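Local atomic coordinates of ABC transporter substrate binding protein (Ribose) (Agrobacterium vitis, PDB entry 5DKV), a protein that binds alpha-D-tagatopyranose and probably serves as the periplasmic sugar-binding component of an ABC transporter. Residues D78-A82 / K83-A87; A91-T95 / T96-Q100; L135-A139 / S140-L144. All coordinates share one frame; numbering follows the deposited sequence.

Interaction 1. Residues D78-A82 / K83-A87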
ATOM      1  N   ASP A  78      16.071  12.155   8.237  1.00 11.55           N
ATOM      2  CA  ASP A  78      17.119  12.806   9.022  1.00  9.87           C
ATOM      3  C   ASP A  78      16.551  13.894   9.936  1.00 14.09           C
ATOM      4  O   ASP A  78      17.008  14.029  11.076  1.00 14.43           O
ATOM      5  CB  ASP A  78      18.207  13.364   8.104  1.00 18.47           C
ATOM      6  CG  ASP A  78      19.079  12.257   7.512  1.00 23.01           C
ATOM      7  OD1 ASP A  78      19.130  11.167   8.117  1.00 29.93           O
ATOM      8  OD2 ASP A  78      19.693  12.460   6.452  1.00 29.93           O
ATOM      9  N   ALA A  79      15.562  14.652   9.458  1.00 14.75           N
ATOM     10  CA  ALA A  79      14.968  15.707  10.283  1.00 15.20           C
ATOM     11  C   ALA A  79      14.252  15.096  11.468  1.00 15.47           C
ATOM     12  O   ALA A  79      14.260  15.646  12.579  1.00 14.15           O
ATOM     13  CB  ALA A  79      14.001  16.567   9.462  1.00 14.98           C
ATOM     14  N   VAL A  80      13.636  13.943  11.242  1.00 10.93           N
ATOM     15  CA  VAL A  80      12.963  13.239  12.324  1.00  9.35           C
ATOM     16  C   VAL A  80      13.971  12.683  13.337  1.00 12.10           C
ATOM     17  O   VAL A  80      13.759  12.805  14.531  1.00 12.87           O
ATOM     18  CB  VAL A  80      12.058  12.114  11.779  1.00 12.51           C
ATOM     19  CG1 VAL A  80      11.596  11.173  12.887  1.00 16.28           C
ATOM     20  CG2 VAL A  80      10.874  12.744  11.096  1.00 13.78           C
ATOM     21  N   ILE A  81      15.058  12.077  12.867  1.00 11.02           N
ATOM     22  CA  ILE A  81      16.094  11.568  13.765  1.00 12.22           C
ATOM     23  C   ILE A  81      16.583  12.655  14.722  1.00 13.88           C
ATOM     24  O   ILE A  81      16.822  12.401  15.906  1.00 14.65           O
ATOM     25  CB  ILE A  81      17.234  10.974  12.940  1.00 14.42           C
ATOM     26  CG1 ILE A  81      16.741   9.669  12.321  1.00 13.96           C
ATOM     27  CG2 ILE A  81      18.462  10.667  13.810  1.00 19.48           C
ATOM     28  CD1 ILE A  81      17.702   9.053  11.325  1.00 14.20           C
ATOM     29  N   ALA A  82      16.668  13.880  14.223  1.00 16.08           N
ATOM     30  CA  ALA A  82      17.238  14.969  14.999  1.00 15.47           C
ATOM     31  C   ALA A  82      16.271  15.418  16.099  1.00 17.80           C
ATOM     32  O   ALA A  82      16.666  16.106  17.031  1.00 18.10           O
ATOM     33  CB  ALA A  82      17.598  16.132  14.086  1.00 18.31           C
ATOM     34  N   LYS A  83      15.002  15.030  15.977  1.00 14.32           N
ATOM     35  CA  LYS A  83      14.003  15.310  17.013  1.00 12.33           C
ATOM     36  C   LYS A  83      14.035  14.270  18.149  1.00 16.46           C
ATOM     37  O   LYS A  83      13.253  14.354  19.100  1.00 19.16           O
ATOM     38  CB  LYS A  83      12.607  15.368  16.382  1.00 12.04           C
ATOM     39  CG  LYS A  83      12.439  16.493  15.386  1.00 18.29           C
ATOM     40  CD  LYS A  83      10.989  16.641  14.973  1.00 23.59           C
ATOM     41  CE  LYS A  83      10.756  17.938  14.219  1.00 35.24           C
ATOM     42  NZ  LYS A  83      10.871  17.781  12.753  1.00 49.48           N
ATOM     43  N   LYS A  84      14.967  13.332  18.056  1.00 16.50           N
ATOM     44  CA  LYS A  84      15.165  12.287  19.067  1.00 16.02           C
ATOM     45  C   LYS A  84      13.862  11.600  19.473  1.00 15.29           C
ATOM     46  O   LYS A  84      13.516  11.549  20.654  1.00 14.11           O
ATOM     47  CB  LYS A  84      15.852  12.867  20.306  1.00 18.63           C
ATOM     48  CG  LYS A  84      17.146  13.616  20.015  1.00 26.88           C
ATOM     49  CD  LYS A  84      17.752  14.163  21.314  1.00 36.54           C
ATOM     50  CE  LYS A  84      19.045  14.926  21.085  1.00 46.48           C
ATOM     51  NZ  LYS A  84      19.559  15.512  22.360  1.00 57.62           N
ATOM     52  N   PRO A  85      13.135  11.041  18.495  1.00 13.59           N
ATOM     53  CA  PRO A  85      11.920  10.331  18.874  1.00 10.24           C
ATOM     54  C   PRO A  85      12.253   9.068  19.634  1.00 12.91           C
ATOM     55  O   PRO A  85      13.374   8.566  19.509  1.00 12.24           O
ATOM     56  CB  PRO A  85      11.274  10.020  17.532  1.00 10.31           C
ATOM     57  CG  PRO A  85      12.419   9.809  16.635  1.00  9.81           C
ATOM     58  CD  PRO A  85      13.438  10.840  17.065  1.00 11.79           C
ATOM     59  N   ASP A  86      11.300   8.566  20.417  1.00 10.38           N
ATOM     60  CA  ASP A  86      11.515   7.322  21.166  1.00 10.21           C
ATOM     61  C   ASP A  86      11.507   6.083  20.262  1.00 10.14           C
ATOM     62  O   ASP A  86      12.153   5.062  20.568  1.00 12.27           O
ATOM     63  CB  ASP A  86      10.451   7.197  22.271  1.00 13.31           C
ATOM     64  CG  ASP A  86      10.573   8.303  23.312  1.00 14.85           C
ATOM     65  OD1 ASP A  86      11.667   8.435  23.905  1.00 15.60           O
ATOM     66  OD2 ASP A  86       9.600   9.066  23.507  1.00 14.09           O
ATOM     67  N   ALA A  87      10.747   6.167  19.173  1.00 10.10           N
ATOM     68  CA  ALA A  87      10.711   5.115  18.154  1.00 11.32           C
ATOM     69  C   ALA A  87      10.312   5.696  16.809  1.00  9.87           C
ATOM     70  O   ALA A  87       9.742   6.796  16.759  1.00 10.38           O
ATOM     71  CB  ALA A  87       9.742   4.000  18.579  1.00 10.23           C
TER
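Lys83 N donates to Val80 O at 2.9 Å, and Lys84 N donates to Ile81 O at 3.0 Å. They lie where helix 70-81 gives way to a loop; the second bond closes a type I beta turn from Ile81 to Lys84. The turn lies in an alpha/beta fold of the periplasmic binding protein class and leads into strand 87-90. Neither bond is straight. The N-H...O angle is 142° at Lys83 and 152° at Lys84. Each bond spans three residues. The last turn is therefore tighter than the one before it, where Ala82 N still bonds to Asp78 O. Lys84 is the first residue after the helix to leave helical backbone angles. Its phi is positive, which breaks the helical path.

The two lysines leave the turn differently. In Lys83, CG lies beside the backbone N and opposite the carbonyl carbon (chi1 -64°). This lays the aliphatic chain back along the helix end, with CG 3.5 Å from Ala79 O. The chain then bends at its last torsion, and NZ makes a weak hydrogen bond to Gln63 OE1. Lys84 is extended beyond CG and its CB points away from the helix. Arg29 binds the backbone oxygens of both lysines, which joins the turn to the start of strand 29-33.

Pro85 turns back toward the helix. Its ring and the Val80 side chain are both buried, and both touch Ala31 of strand 29-33. The two side chains cross at about a right angle, with Val80 CG1 4.1 Å from Pro85 CG. The ring also meets backbone oxygens of the helix end: Pro85 CD sits 3.2 Å from Val80 O.

Interaction 2. Residues A91-T95 / T96-Q100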
ATOM      1  N   ALA A  91       7.511   3.880   6.341  1.00  6.90           N
ATOM      2  CA  ALA A  91       7.276   3.140   5.127  1.00  7.56           C
ATOM      3  C   ALA A  91       8.410   3.473   4.131  1.00  8.92           C
ATOM      4  O   ALA A  91       8.335   4.487   3.408  1.00  8.21           O
ATOM      5  CB  ALA A  91       5.914   3.485   4.534  1.00  8.66           C
ATOM      6  N   PRO A  92       9.494   2.675   4.133  1.00 10.19           N
ATOM      7  CA  PRO A  92      10.657   3.016   3.291  1.00  9.87           C
ATOM      8  C   PRO A  92      10.296   2.987   1.832  1.00 12.84           C
ATOM      9  O   PRO A  92       9.591   2.079   1.416  1.00 11.03           O
ATOM     10  CB  PRO A  92      11.683   1.925   3.620  1.00 10.47           C
ATOM     11  CG  PRO A  92      10.833   0.744   4.116  1.00 10.76           C
ATOM     12  CD  PRO A  92       9.693   1.403   4.859  1.00 11.55           C
ATOM     13  N   THR A  93      10.768   3.971   1.079  1.00 10.25           N
ATOM     14  CA  THR A  93      10.452   4.065  -0.331  1.00  9.24           C
ATOM     15  C   THR A  93      11.423   3.317  -1.228  1.00 13.95           C
ATOM     16  O   THR A  93      11.308   3.383  -2.442  1.00 17.83           O
ATOM     17  CB  THR A  93      10.412   5.550  -0.784  1.00 10.92           C
ATOM     18  OG1 THR A  93      11.588   6.227  -0.320  1.00 15.08           O
ATOM     19  CG2 THR A  93       9.178   6.228  -0.237  1.00 14.41           C
ATOM     20  N   ASP A  94      12.384   2.614  -0.641  1.00 11.89           N
ATOM     21  CA  ASP A  94      13.299   1.794  -1.416  1.00 11.37           C
ATOM     22  C   ASP A  94      13.851   0.726  -0.495  1.00 18.70           C
ATOM     23  O   ASP A  94      14.224   1.033   0.634  1.00 17.06           O
ATOM     24  CB  ASP A  94      14.427   2.637  -1.997  1.00 15.14           C
ATOM     25  CG  ASP A  94      15.237   1.887  -3.025  1.00 24.12           C
ATOM     26  OD1 ASP A  94      14.969   2.088  -4.226  1.00 25.17           O
ATOM     27  OD2 ASP A  94      16.133   1.103  -2.630  1.00 18.11           O
ATOM     28  N   THR A  95      13.928  -0.513  -0.970  1.00 15.70           N
ATOM     29  CA  THR A  95      14.342  -1.615  -0.108  1.00 14.76           C
ATOM     30  C   THR A  95      15.836  -1.599   0.220  1.00 15.62           C
ATOM     31  O   THR A  95      16.246  -2.206   1.211  1.00 16.88           O
ATOM     32  CB  THR A  95      13.980  -2.985  -0.732  1.00 17.50           C
ATOM     33  OG1 THR A  95      14.760  -3.223  -1.919  1.00 18.90           O
ATOM     34  CG2 THR A  95      12.494  -3.041  -1.068  1.00 16.82           C
ATOM     35  N   THR A  96      16.636  -0.932  -0.617  1.00 15.92           N
ATOM     36  CA  THR A  96      18.088  -0.871  -0.421  1.00 18.74           C
ATOM     37  C   THR A  96      18.554   0.512   0.002  1.00 18.50           C
ATOM     38  O   THR A  96      19.421   0.634   0.871  1.00 21.58           O
ATOM     39  CB  THR A  96      18.852  -1.284  -1.703  1.00 19.66           C
ATOM     40  OG1 THR A  96      18.475  -0.425  -2.781  1.00 41.65           O
ATOM     41  CG2 THR A  96      18.518  -2.681  -2.070  1.00 18.88           C
ATOM     42  N   GLN A  97      17.981   1.560  -0.588  1.00 17.73           N
ATOM     43  CA  GLN A  97      18.521   2.894  -0.371  1.00 19.73           C
ATOM     44  C   GLN A  97      18.137   3.454   1.006  1.00 12.57           C
ATOM     45  O   GLN A  97      18.736   4.413   1.461  1.00 18.40           O
ATOM     46  CB  GLN A  97      18.054   3.857  -1.460  1.00 18.92           C
ATOM     47  CG  GLN A  97      18.602   3.574  -2.864  1.00 27.03           C
ATOM     48  CD  GLN A  97      20.080   3.233  -2.877  1.00 43.02           C
ATOM     49  OE1 GLN A  97      20.898   3.928  -2.272  1.00 53.05           O
ATOM     50  NE2 GLN A  97      20.432   2.150  -3.560  1.00 47.21           N
ATOM     51  N   LEU A  98      17.156   2.853   1.664  1.00 14.03           N
ATOM     52  CA  LEU A  98      16.784   3.280   3.025  1.00 12.97           C
ATOM     53  C   LEU A  98      17.534   2.509   4.104  1.00 13.04           C
ATOM     54  O   LEU A  98      17.442   2.841   5.282  1.00 15.79           O
ATOM     55  CB  LEU A  98      15.268   3.135   3.233  1.00 12.67           C
ATOM     56  CG  LEU A  98      14.442   4.420   2.969  1.00 10.84           C
ATOM     57  CD1 LEU A  98      14.643   5.460   4.086  1.00 14.25           C
ATOM     58  CD2 LEU A  98      14.747   5.003   1.609  1.00 10.38           C
ATOM     59  N   VAL A  99      18.319   1.514   3.709  1.00 13.87           N
ATOM     60  CA  VAL A  99      19.007   0.688   4.700  1.00 12.52           C
ATOM     61  C   VAL A  99      20.023   1.495   5.501  1.00 14.58           C
ATOM     62  O   VAL A  99      19.920   1.541   6.728  1.00 15.63           O
ATOM     63  CB  VAL A  99      19.696  -0.515   4.039  1.00 16.30           C
ATOM     64  CG1 VAL A  99      20.564  -1.299   5.052  1.00 18.80           C
ATOM     65  CG2 VAL A  99      18.645  -1.398   3.426  1.00 14.38           C
ATOM     66  N   GLN A 100      20.999   2.124   4.843  1.00 17.15           N
ATOM     67  CA  GLN A 100      22.029   2.829   5.607  1.00 15.36           C
ATOM     68  C   GLN A 100      21.487   4.066   6.365  1.00 17.41           C
ATOM     69  O   GLN A 100      21.896   4.322   7.509  1.00 17.48           O
ATOM     70  CB  GLN A 100      23.204   3.229   4.706  1.00 23.94           C
ATOM     71  CG  GLN A 100      24.080   2.042   4.298  1.00 29.92           C
ATOM     72  CD  GLN A 100      24.625   1.262   5.495  1.00 36.55           C
ATOM     73  OE1 GLN A 100      25.028   1.844   6.503  1.00 38.60           O
ATOM     74  NE2 GLN A 100      24.620  -0.061   5.391  1.00 40.03           N
TER
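The turn that leads from strand 87-90 into helix 99-107 is held by the carboxylate of Asp94. One oxygen, OD2, takes three hydrogen bonds from the next residues. Gln97 N gives it the straighter of the two backbone bonds, 2.8 Å from Asp94 OD2 with an angle of 162° at the hydrogen. Thr96 N lies 2.9 Å from Asp94 OD2. Both N-H groups come from the anti side and somewhat out of the carboxylate plane. Thr96 OG1 is the third donor, 2.8 Å from Asp94 OD2 and nearly in line with its C-O bond. The Asp94 side chain reaches them because CG is anti to the backbone N (chi1 -169°). Three donors on one oxygen would be expected to stabilise the charged form of Asp94.

The bond from Thr96 N to Asp94 OD2 closes an Asx turn, here placed just before a helix of the periplasmic binding protein fold, and Gln97 N adds a bond one residue further on. The side chains of Asp94 and Gln97 run side by side, with Gln97 CG 3.5 Å from Asp94 OD2.

Leu98 closes the buried side. Its CG lies 3.8 Å from Pro92 CB, and its CB is 3.5 Å from Asp94 O. Pro70 and Ile119 also touch Leu98. Nearby, Gln73 bonds Thr93 OG1, and Pro92 O accepts from Thr117, a residue of the sugar pocket. Further along, Val99 CG2 rests 3.4 Å from Thr95 O.

Interaction 3. Residues L135-A139 / S140-L144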
ATOM      1  N   LEU A 135      12.381  -3.902  14.124  1.00 10.74           N
ATOM      2  CA  LEU A 135      11.834  -4.885  15.042  1.00 10.77           C
ATOM      3  C   LEU A 135      10.708  -5.691  14.436  1.00  9.70           C
ATOM      4  O   LEU A 135      10.468  -6.820  14.851  1.00  9.94           O
ATOM      5  CB  LEU A 135      11.307  -4.198  16.300  1.00 10.23           C
ATOM      6  CG  LEU A 135      12.341  -3.531  17.193  1.00 15.04           C
ATOM      7  CD1 LEU A 135      11.644  -2.605  18.159  1.00 15.85           C
ATOM      8  CD2 LEU A 135      13.146  -4.573  17.931  1.00 23.90           C
ATOM      9  N   SER A 136      10.022  -5.099  13.459  1.00  9.28           N
ATOM     10  CA  SER A 136       8.829  -5.699  12.883  1.00  8.97           C
ATOM     11  C   SER A 136       8.494  -5.099  11.547  1.00 10.09           C
ATOM     12  O   SER A 136       8.864  -3.968  11.267  1.00  8.68           O
ATOM     13  CB  SER A 136       7.661  -5.520  13.841  1.00  8.84           C
ATOM     14  OG  SER A 136       6.520  -6.250  13.435  1.00 10.83           O
ATOM     15  N   TYR A 137       7.770  -5.875  10.739  1.00 10.53           N
ATOM     16  CA  TYR A 137       7.235  -5.463   9.459  1.00  8.37           C
ATOM     17  C   TYR A 137       5.726  -5.673   9.508  1.00  8.02           C
ATOM     18  O   TYR A 137       5.270  -6.815   9.671  1.00  9.88           O
ATOM     19  CB  TYR A 137       7.850  -6.294   8.320  1.00  9.07           C
ATOM     20  CG  TYR A 137       7.250  -6.022   6.960  1.00  9.09           C
ATOM     21  CD1 TYR A 137       6.894  -4.748   6.574  1.00  8.56           C
ATOM     22  CD2 TYR A 137       7.027  -7.057   6.069  1.00 14.72           C
ATOM     23  CE1 TYR A 137       6.339  -4.502   5.314  1.00  9.75           C
ATOM     24  CE2 TYR A 137       6.478  -6.819   4.828  1.00 15.22           C
ATOM     25  CZ  TYR A 137       6.138  -5.535   4.460  1.00 13.39           C
ATOM     26  OH  TYR A 137       5.584  -5.294   3.227  1.00 11.77           O
ATOM     27  N   ILE A 138       4.982  -4.586   9.418  1.00  7.75           N
ATOM     28  CA  ILE A 138       3.524  -4.617   9.561  1.00  7.51           C
ATOM     29  C   ILE A 138       2.921  -4.105   8.261  1.00  9.58           C
ATOM     30  O   ILE A 138       3.151  -2.940   7.881  1.00  9.10           O
ATOM     31  CB  ILE A 138       3.063  -3.765  10.736  1.00  7.53           C
ATOM     32  CG1 ILE A 138       3.679  -4.277  12.026  1.00  9.24           C
ATOM     33  CG2 ILE A 138       1.519  -3.785  10.846  1.00  8.97           C
ATOM     34  CD1 ILE A 138       3.475  -3.356  13.204  1.00 11.87           C
ATOM     35  N   ALA A 139       2.165  -4.964   7.581  1.00 11.68           N
ATOM     36  CA  ALA A 139       1.683  -4.648   6.236  1.00  7.34           C
ATOM     37  C   ALA A 139       0.634  -5.627   5.777  1.00 12.60           C
ATOM     38  O   ALA A 139       0.414  -6.648   6.430  1.00 10.75           O
ATOM     39  CB  ALA A 139       2.843  -4.664   5.267  1.00  8.76           C
ATOM     40  N   SER A 140       0.014  -5.368   4.632  1.00 10.27           N
ATOM     41  CA  SER A 140      -0.839  -6.392   4.016  1.00 10.10           C
ATOM     42  C   SER A 140      -0.014  -7.582   3.535  1.00 14.91           C
ATOM     43  O   SER A 140       1.191  -7.472   3.361  1.00 11.81           O
ATOM     44  CB  SER A 140      -1.601  -5.830   2.819  1.00  8.81           C
ATOM     45  OG  SER A 140      -2.363  -4.696   3.167  1.00 11.22           O
ATOM     46  N   ASP A 141      -0.675  -8.705   3.295  1.00 10.68           N
ATOM     47  CA  ASP A 141      -0.063  -9.813   2.599  1.00  9.09           C
ATOM     48  C   ASP A 141      -0.133  -9.454   1.112  1.00 13.93           C
ATOM     49  O   ASP A 141      -1.124  -9.758   0.449  1.00 11.96           O
ATOM     50  CB  ASP A 141      -0.791 -11.153   2.898  1.00 11.64           C
ATOM     51  CG  ASP A 141      -0.185 -12.357   2.151  1.00 20.18           C
ATOM     52  OD1 ASP A 141       0.560 -12.194   1.148  1.00 17.05           O
ATOM     53  OD2 ASP A 141      -0.472 -13.509   2.561  1.00 20.39           O
ATOM     54  N   ASN A 142       0.880  -8.777   0.581  1.00 10.60           N
ATOM     55  CA  ASN A 142       0.723  -8.179  -0.737  1.00  9.94           C
ATOM     56  C   ASN A 142       0.752  -9.150  -1.906  1.00  9.70           C
ATOM     57  O   ASN A 142       0.132  -8.897  -2.948  1.00  9.61           O
ATOM     58  CB  ASN A 142       1.769  -7.093  -0.898  1.00 10.33           C
ATOM     59  CG  ASN A 142       1.397  -5.873  -0.118  1.00 10.47           C
ATOM     60  OD1 ASN A 142       0.489  -5.163  -0.502  1.00  9.97           O
ATOM     61  ND2 ASN A 142       2.074  -5.641   0.998  1.00 10.06           N
ATOM     62  N   VAL A 143       1.413 -10.294  -1.731  1.00 10.64           N
ATOM     63  CA  VAL A 143       1.308 -11.321  -2.761  1.00 10.03           C
ATOM     64  C   VAL A 143      -0.131 -11.833  -2.848  1.00 10.28           C
ATOM     65  O   VAL A 143      -0.677 -11.955  -3.957  1.00 11.74           O
ATOM     66  CB  VAL A 143       2.258 -12.510  -2.501  1.00 10.70           C
ATOM     67  CG1 VAL A 143       2.005 -13.623  -3.511  1.00 12.87           C
ATOM     68  CG2 VAL A 143       3.707 -12.042  -2.582  1.00 13.55           C
ATOM     69  N   LEU A 144      -0.737 -12.126  -1.692  1.00 12.06           N
ATOM     70  CA  LEU A 144      -2.139 -12.520  -1.638  1.00 10.38           C
ATOM     71  C   LEU A 144      -3.019 -11.471  -2.273  1.00 10.11           C
ATOM     72  O   LEU A 144      -3.959 -11.809  -2.979  1.00 12.96           O
ATOM     73  CB  LEU A 144      -2.598 -12.779  -0.183  1.00 14.51           C
ATOM     74  CG  LEU A 144      -4.080 -13.145   0.002  1.00 12.84           C
ATOM     75  CD1 LEU A 144      -4.445 -14.460  -0.689  1.00 15.60           C
ATOM     76  CD2 LEU A 144      -4.432 -13.215   1.491  1.00 19.20           C
TER
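Tyr137 and Asn142 approach across the junction of strand 137-140 and helix 142-156, beside the sugar pocket of this periplasmic binding protein fold. Strand 137-140 lies within the central sheet.

Across the junction the approach is loose, and no hydrogen bond forms. Tyr137 OH comes to 4.2 Å from Asn142 ND2, with the ring and the amide planes 29° apart. Tyr137 CG is anti to the backbone N (chi1 174°), and the long side chain carries OH past Ala139 toward the helix start. Ala139 CB is 4.4 Å from Asn142 ND2.

The polar ends are held by residues elsewhere. Tyr137 OH bonds to Asp116 O, and its ring meets Phe118 edge to face. Ser140 OG bonds to Gln274 OE1, and Asn142 OD1 accepts from Arg178 NE. Asp116, Gln274 and Arg178 all line the pocket that holds alpha-D-tagatopyranose. The Asn142 side chain itself is about 5 Å from the sugar. It is thus placed to act as a second-shell residue, fixing the Arg178 side chain.

The backbone turns sharply at Asp141, the centre of an inverse gamma turn and the N-cap of the helix. Its side chain caps the first turn: Leu144 N donates to Asp141 OD1 at 3.1 Å and 168°, from above the carboxylate plane.

From the N terminus, the contacts come in series, and none nests in or crosses another. Interaction 1 closes the turn between helix 70-81 and strand 87-90. Interaction 2 closes the turn between that strand and helix 99-107. The two flank strand 87-90, their centres about 17 Å apart and on the same side of the chain's centre. Helix 70-81 also reaches both: it ends in interaction 1, while its Pro70 and Gln73 touch interaction 2. After strand 112-115, interaction 3 joins strand 137-140 to helix 142-156. Its centre is about 15 Å from that of interaction 2. Both have neighbours in the sugar pocket, Thr117 for interaction 2 and Arg178 for interaction 3.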